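Local coordinates for Cag pathogenicity island protein (Cag10) (PDB 6IQT) that probably serves as a VirB8-like inner-membrane component of the Cag type IV secretion system, this chain being a dimer-forming part of the longer membrane protein, at residues A[62-67]-A[155-160]; A[106-111]-A[130-135]. All blocks are in the same frame, centred on the assembly; numbering follows the deposited sequence.

Contact 1: residues A[62-67]-A[155-160]; sequences DVSFQT and KVFDIQ
D62 lays its carboxylate over one face of the F157 ring, the two planes only 13° apart. D62 CG comes within 3.4 Å of F157 CE2, while D62 CB stands 3.7 Å from the ring centroid and almost on its normal, a CH-pi contact. With CG anti to the backbone N (chi1 -178°), the carboxylate lies over the CE2 and CZ side of the ring. The acid also organises its own turn: D62 OD2 accepts from S64 N at 2.8 Å, from above the carboxylate plane, closing an Asx turn, and from S64 OG on the anti side, so two bonds grip one oxygen. The backbone N-H of D62 goes across instead, D62 N to V156 O at 2.9 Å. It ties the residues leading into helix 66-80 to strand 154-163.

F65 fills the neighbouring ground with carbon. Its ring places one face over V156 CG1 and D158 N. F65 CG is anti to the backbone N (chi1 -176°), beside the carbonyl carbon; F65 CZ, at the far end of the ring, meets I159 CG2 at 3.5 Å, the methyl lying at the ring edge near its plane. F38 of helix 30-43 touches both F65 and V156, so a large aromatic suits this meeting of helix and sheet. F157 and D158 together face Y134 in a classic beta bulge of the NTF2-like sheet.

D158 OD1 takes the N-H of I159 and a salt bridge from R85 of the second subunit, whose S46 and S49 bond D158 OD2 and whose N48 bonds S64 OG and F157 O. The chemistry is thus divided: carbon contacts of F65 with V156 and I159 join the two segments, while the polar groups beside them probably help hold the dimer.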
loop_
_atom_site.group_PDB
_atom_site.type_symbol
_atom_site.label_atom_id
_atom_site.label_comp_id
_atom_site.label_asym_id
_atom_site.label_seq_id
_atom_site.Cartn_x
_atom_site.Cartn_y
_atom_site.Cartn_z
ATOM N N ASP A 62 -1.058 15.966 3.281
ATOM C CA ASP A 62 -2.029 16.513 4.216
ATOM C C ASP A 62 -1.526 16.316 5.646
ATOM O O ASP A 62 -0.768 15.385 5.941
ATOM C CB ASP A 62 -3.390 15.844 4.045
ATOM C CG ASP A 62 -4.445 16.430 4.973
ATOM O OD1 ASP A 62 -4.886 17.570 4.725
ATOM O OD2 ASP A 62 -4.810 15.770 5.974
ATOM N N VAL A 63 -1.937 17.219 6.541
ATOM C CA VAL A 63 -1.540 17.095 7.946
ATOM C C VAL A 63 -1.858 15.700 8.474
ATOM O O VAL A 63 -1.068 15.113 9.221
ATOM C CB VAL A 63 -2.207 18.195 8.797
ATOM C CG1 VAL A 63 -3.731 18.088 8.738
ATOM C CG2 VAL A 63 -1.710 18.116 10.247
ATOM N N SER A 64 -2.992 15.121 8.055
ATOM C CA SER A 64 -3.373 13.799 8.553
ATOM C C SER A 64 -2.482 12.679 8.035
ATOM O O SER A 64 -2.549 11.570 8.570
ATOM C CB SER A 64 -4.829 13.491 8.199
ATOM O OG SER A 64 -5.025 13.366 6.795
ATOM N N PHE A 65 -1.634 12.937 7.038
ATOM C CA PHE A 65 -0.749 11.918 6.498
ATOM C C PHE A 65 0.723 12.142 6.844
ATOM O O PHE A 65 1.550 11.268 6.561
ATOM C CB PHE A 65 -0.936 11.851 4.962
ATOM C CG PHE A 65 -0.141 10.766 4.295
ATOM C CD1 PHE A 65 -0.440 9.426 4.524
ATOM C CD2 PHE A 65 0.924 11.084 3.461
ATOM C CE1 PHE A 65 0.299 8.416 3.922
ATOM C CE2 PHE A 65 1.670 10.084 2.860
ATOM C CZ PHE A 65 1.356 8.747 3.088
ATOM N N GLN A 66 1.078 13.276 7.462
ATOM C CA GLN A 66 2.489 13.634 7.605
ATOM C C GLN A 66 3.245 12.663 8.504
ATOM O O GLN A 66 4.433 12.381 8.269
ATOM C CB GLN A 66 2.599 15.066 8.135
ATOM C CG GLN A 66 2.347 16.083 7.050
ATOM C CD GLN A 66 2.412 17.502 7.533
ATOM O OE1 GLN A 66 2.270 17.775 8.722
ATOM N NE2 GLN A 66 2.631 18.430 6.602
ATOM N N THR A 67 2.573 12.119 9.509
ATOM C CA THR A 67 3.229 11.176 10.405
ATOM C C THR A 67 3.624 9.900 9.681
ATOM O O THR A 67 4.740 9.397 9.853
ATOM C CB THR A 67 2.304 10.874 11.577
ATOM O OG1 THR A 67 2.260 12.033 12.422
ATOM C CG2 THR A 67 2.812 9.703 12.354
ATOM N N LYS A 155 -2.042 17.535 -2.311
ATOM C CA LYS A 155 -1.870 16.930 -0.989
ATOM C C LYS A 155 -2.236 15.451 -0.984
ATOM O O LYS A 155 -3.347 15.084 -1.369
ATOM C CB LYS A 155 -2.712 17.653 0.058
ATOM C CG LYS A 155 -2.386 19.138 0.194
ATOM C CD LYS A 155 -0.995 19.349 0.751
ATOM C CE LYS A 155 -0.751 20.863 0.931
ATOM N NZ LYS A 155 0.610 21.195 1.461
ATOM N N VAL A 156 -1.316 14.613 -0.489
ATOM C CA VAL A 156 -1.544 13.177 -0.342
ATOM C C VAL A 156 -2.214 12.913 1.001
ATOM O O VAL A 156 -1.767 13.416 2.038
ATOM C CB VAL A 156 -0.222 12.396 -0.455
ATOM C CG1 VAL A 156 -0.441 10.900 -0.204
ATOM C CG2 VAL A 156 0.412 12.636 -1.839
ATOM N N PHE A 157 -3.275 12.102 0.990
ATOM C CA PHE A 157 -3.997 11.773 2.214
ATOM C C PHE A 157 -3.767 10.355 2.682
ATOM O O PHE A 157 -3.993 10.068 3.863
ATOM C CB PHE A 157 -5.505 11.974 2.022
ATOM C CG PHE A 157 -5.925 13.406 2.059
ATOM C CD1 PHE A 157 -5.580 14.273 1.022
ATOM C CD2 PHE A 157 -6.671 13.897 3.124
ATOM C CE1 PHE A 157 -5.968 15.619 1.054
ATOM C CE2 PHE A 157 -7.070 15.239 3.158
ATOM C CZ PHE A 157 -6.717 16.098 2.120
ATOM N N ASP A 158 -3.325 9.470 1.800
ATOM C CA ASP A 158 -3.125 8.074 2.167
ATOM C C ASP A 158 -2.304 7.400 1.087
ATOM O O ASP A 158 -2.229 7.880 -0.051
ATOM C CB ASP A 158 -4.461 7.351 2.338
ATOM C CG ASP A 158 -4.432 6.328 3.473
ATOM O OD1 ASP A 158 -3.325 5.852 3.834
ATOM O OD2 ASP A 158 -5.521 6.011 4.007
ATOM N N ILE A 159 -1.714 6.257 1.446
ATOM C CA ILE A 159 -0.938 5.462 0.508
ATOM C C ILE A 159 -1.097 3.998 0.894
ATOM O O ILE A 159 -1.279 3.660 2.069
ATOM C CB ILE A 159 0.551 5.889 0.484
ATOM C CG1 ILE A 159 1.277 5.296 -0.725
ATOM C CG2 ILE A 159 1.274 5.489 1.774
ATOM C CD1 ILE A 159 2.720 5.810 -0.871
ATOM N N GLN A 160 -1.047 3.128 -0.106
ATOM C CA GLN A 160 -1.049 1.682 0.111
ATOM C C GLN A 160 -0.020 1.100 -0.841
ATOM O O GLN A 160 0.091 1.555 -1.984
ATOM C CB GLN A 160 -2.434 1.060 -0.135
ATOM C CG GLN A 160 -3.519 1.492 0.872
ATOM C CD GLN A 160 -3.163 1.154 2.332
ATOM O OE1 GLN A 160 -2.633 0.077 2.627
ATOM N NE2 GLN A 160 -3.459 2.083 3.248
#

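Contact 2: residues A[106-111]-A[130-135]; sequences RLTFFI and QVTIYY
L107 and I133 exchange two backbone hydrogen bonds, L107 N to I133 O at 2.9 Å and I133 N to L107 O. F109 and V131 repeat the pattern, with V131 N to F109 O at 2.8 Å and an N-H...O angle of 174°. The R106 guanidinium forms salt bridges with E97 and with D52 of the second subunit, which also bonds Y134 OH. R106 and Y134 lie side by side, R106 CG over the ring face 4.2 Å from the Y134 centroid; methylenes pack while the charged end meets carboxylates, which suits arginine. These segments form the central hairpin of the four-stranded antiparallel sheet of the NTF2-like VirB8 fold, and side chains alternate between its faces. L107, F109, V131 and I133 share the face met by helix 30-43, where buried hydrocarbon is fitting. F109 CG sits between the backbone N and the carbonyl carbon (chi1 49°); the ring lies over V131 O, and F109 CZ touches V131 CG1 at 3.8 Å. L107 CG abuts the edge of the Y135 ring at CE1, 3.6 Å away. On the R106 face, T132, compact and beta-branched, offers CG2 to R106 CG at 3.4 Å and OG1 to T108 CG2, and Q130 CB packs against F110 CE1.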
loop_
_atom_site.group_PDB
_atom_site.type_symbol
_atom_site.label_atom_id
_atom_site.label_comp_id
_atom_site.label_asym_id
_atom_site.label_seq_id
_atom_site.Cartn_x
_atom_site.Cartn_y
_atom_site.Cartn_z
ATOM N N ARG A 106 -8.126 8.413 -6.311
ATOM C CA ARG A 106 -7.187 7.301 -6.170
ATOM C C ARG A 106 -6.329 7.177 -7.428
ATOM O O ARG A 106 -6.859 7.098 -8.535
ATOM C CB ARG A 106 -7.948 5.990 -5.935
ATOM C CG ARG A 106 -7.054 4.799 -5.564
ATOM C CD ARG A 106 -7.543 3.510 -6.215
ATOM N NE ARG A 106 -8.951 3.237 -5.957
ATOM C CZ ARG A 106 -9.835 2.943 -6.909
ATOM N NH1 ARG A 106 -9.455 2.907 -8.181
ATOM N NH2 ARG A 106 -11.095 2.690 -6.598
ATOM N N LEU A 107 -5.011 7.156 -7.255
ATOM C CA LEU A 107 -4.067 6.893 -8.331
ATOM C C LEU A 107 -3.413 5.532 -8.105
ATOM O O LEU A 107 -3.074 5.182 -6.972
ATOM C CB LEU A 107 -2.998 7.994 -8.383
ATOM C CG LEU A 107 -3.435 9.457 -8.537
ATOM C CD1 LEU A 107 -2.217 10.389 -8.486
ATOM C CD2 LEU A 107 -4.197 9.665 -9.852
ATOM N N THR A 108 -3.244 4.745 -9.168
ATOM C CA THR A 108 -2.580 3.448 -9.025
ATOM C C THR A 108 -1.512 3.305 -10.106
ATOM O O THR A 108 -1.737 3.657 -11.270
ATOM C CB THR A 108 -3.596 2.267 -9.085
ATOM O OG1 THR A 108 -4.469 2.433 -10.204
ATOM C CG2 THR A 108 -4.459 2.220 -7.832
ATOM N N PHE A 109 -0.335 2.820 -9.717
ATOM C CA PHE A 109 0.777 2.740 -10.659
ATOM C C PHE A 109 1.853 1.860 -10.045
ATOM O O PHE A 109 1.775 1.463 -8.878
ATOM C CB PHE A 109 1.348 4.129 -10.995
ATOM C CG PHE A 109 1.640 4.970 -9.780
ATOM C CD1 PHE A 109 2.882 4.914 -9.168
ATOM C CD2 PHE A 109 0.663 5.818 -9.248
ATOM C CE1 PHE A 109 3.151 5.688 -8.027
ATOM C CE2 PHE A 109 0.926 6.590 -8.122
ATOM C CZ PHE A 109 2.171 6.524 -7.513
ATOM N N PHE A 110 2.869 1.569 -10.845
ATOM C CA PHE A 110 4.015 0.797 -10.393
ATOM C C PHE A 110 5.210 1.728 -10.261
ATOM O O PHE A 110 5.325 2.712 -10.997
ATOM C CB PHE A 110 4.353 -0.335 -11.377
ATOM C CG PHE A 110 3.299 -1.415 -11.450
ATOM C CD1 PHE A 110 3.243 -2.417 -10.494
ATOM C CD2 PHE A 110 2.372 -1.432 -12.477
ATOM C CE1 PHE A 110 2.283 -3.419 -10.565
ATOM C CE2 PHE A 110 1.412 -2.432 -12.551
ATOM C CZ PHE A 110 1.368 -3.421 -11.598
ATOM N N ILE A 111 6.116 1.396 -9.337
ATOM C CA ILE A 111 7.372 2.129 -9.216
ATOM C C ILE A 111 8.539 1.152 -9.252
ATOM O O ILE A 111 8.414 -0.030 -8.935
ATOM C CB ILE A 111 7.465 3.006 -7.943
ATOM C CG1 ILE A 111 7.505 2.159 -6.679
ATOM C CG2 ILE A 111 6.329 4.016 -7.882
ATOM C CD1 ILE A 111 7.877 2.988 -5.450
ATOM N N GLN A 130 3.853 -1.930 -6.264
ATOM C CA GLN A 130 2.616 -1.332 -6.744
ATOM C C GLN A 130 2.120 -0.362 -5.681
ATOM O O GLN A 130 2.071 -0.700 -4.498
ATOM C CB GLN A 130 1.542 -2.381 -7.049
ATOM C CG GLN A 130 0.314 -1.748 -7.678
ATOM C CD GLN A 130 -0.947 -2.545 -7.436
ATOM O OE1 GLN A 130 -1.420 -3.251 -8.324
ATOM N NE2 GLN A 130 -1.501 -2.438 -6.227
ATOM N N VAL A 131 1.801 0.856 -6.098
ATOM C CA VAL A 131 1.537 1.946 -5.172
ATOM C C VAL A 131 0.168 2.512 -5.494
ATOM O O VAL A 131 -0.167 2.702 -6.669
ATOM C CB VAL A 131 2.612 3.061 -5.274
ATOM C CG1 VAL A 131 2.212 4.300 -4.461
ATOM C CG2 VAL A 131 3.990 2.536 -4.873
ATOM N N THR A 132 -0.587 2.823 -4.448
ATOM C CA THR A 132 -1.861 3.528 -4.524
ATOM C C THR A 132 -1.769 4.790 -3.677
ATOM O O THR A 132 -1.425 4.716 -2.495
ATOM C CB THR A 132 -2.994 2.646 -3.982
ATOM O OG1 THR A 132 -3.017 1.397 -4.678
ATOM C CG2 THR A 132 -4.333 3.347 -4.098
ATOM N N ILE A 133 -2.091 5.946 -4.245
ATOM C CA ILE A 133 -2.139 7.138 -3.406
ATOM C C ILE A 133 -3.514 7.782 -3.539
ATOM O O ILE A 133 -4.177 7.702 -4.578
ATOM C CB ILE A 133 -1.029 8.184 -3.700
ATOM C CG1 ILE A 133 -1.294 8.924 -4.998
ATOM C CG2 ILE A 133 0.403 7.592 -3.651
ATOM C CD1 ILE A 133 -0.809 10.356 -4.953
ATOM N N TYR A 134 -3.934 8.442 -2.467
ATOM C CA TYR A 134 -5.173 9.201 -2.440
ATOM C C TYR A 134 -4.815 10.667 -2.261
ATOM O O TYR A 134 -4.033 11.004 -1.368
ATOM C CB TYR A 134 -6.075 8.716 -1.303
ATOM C CG TYR A 134 -6.480 7.261 -1.425
ATOM C CD1 TYR A 134 -5.623 6.235 -1.051
ATOM C CD2 TYR A 134 -7.723 6.916 -1.928
ATOM C CE1 TYR A 134 -6.014 4.884 -1.171
ATOM C CE2 TYR A 134 -8.103 5.599 -2.064
ATOM C CZ TYR A 134 -7.257 4.588 -1.679
ATOM O OH TYR A 134 -7.672 3.274 -1.812
ATOM N N TYR A 135 -5.380 11.542 -3.097
ATOM C CA TYR A 135 -4.984 12.942 -3.052
ATOM C C TYR A 135 -6.194 13.859 -3.205
ATOM O O TYR A 135 -7.258 13.464 -3.690
ATOM C CB TYR A 135 -3.932 13.290 -4.141
ATOM C CG TYR A 135 -4.539 13.428 -5.515
ATOM C CD1 TYR A 135 -4.650 12.330 -6.349
ATOM C CD2 TYR A 135 -5.026 14.663 -5.970
ATOM C CE1 TYR A 135 -5.226 12.436 -7.617
ATOM C CE2 TYR A 135 -5.618 14.775 -7.226
ATOM C CZ TYR A 135 -5.723 13.662 -8.037
ATOM O OH TYR A 135 -6.297 13.774 -9.286
#

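In the fold
Contact 2 is the more deeply buried of the two, a regular pairing of the two middle strands, whereas contact 1 is partly buried and fastens the residues leading into helix 66-80 to strand 154-163, at one edge of the sheet within the chain. They meet through the sheet itself: strands 125-137 and 154-163 are neighbours, and F157 N lies 2.7 Å from Y134 O, a probable hydrogen bond. Along the chain, contact 2 is nested inside the loop that contact 1 closes. Helix 30-43 packs on apolar side chains of both. Repeated backbone bonding dominates 106-111 with 130-135, while 62-67 with 155-160 relies mainly on side chains. Both reach the second subunit through charged and polar groups.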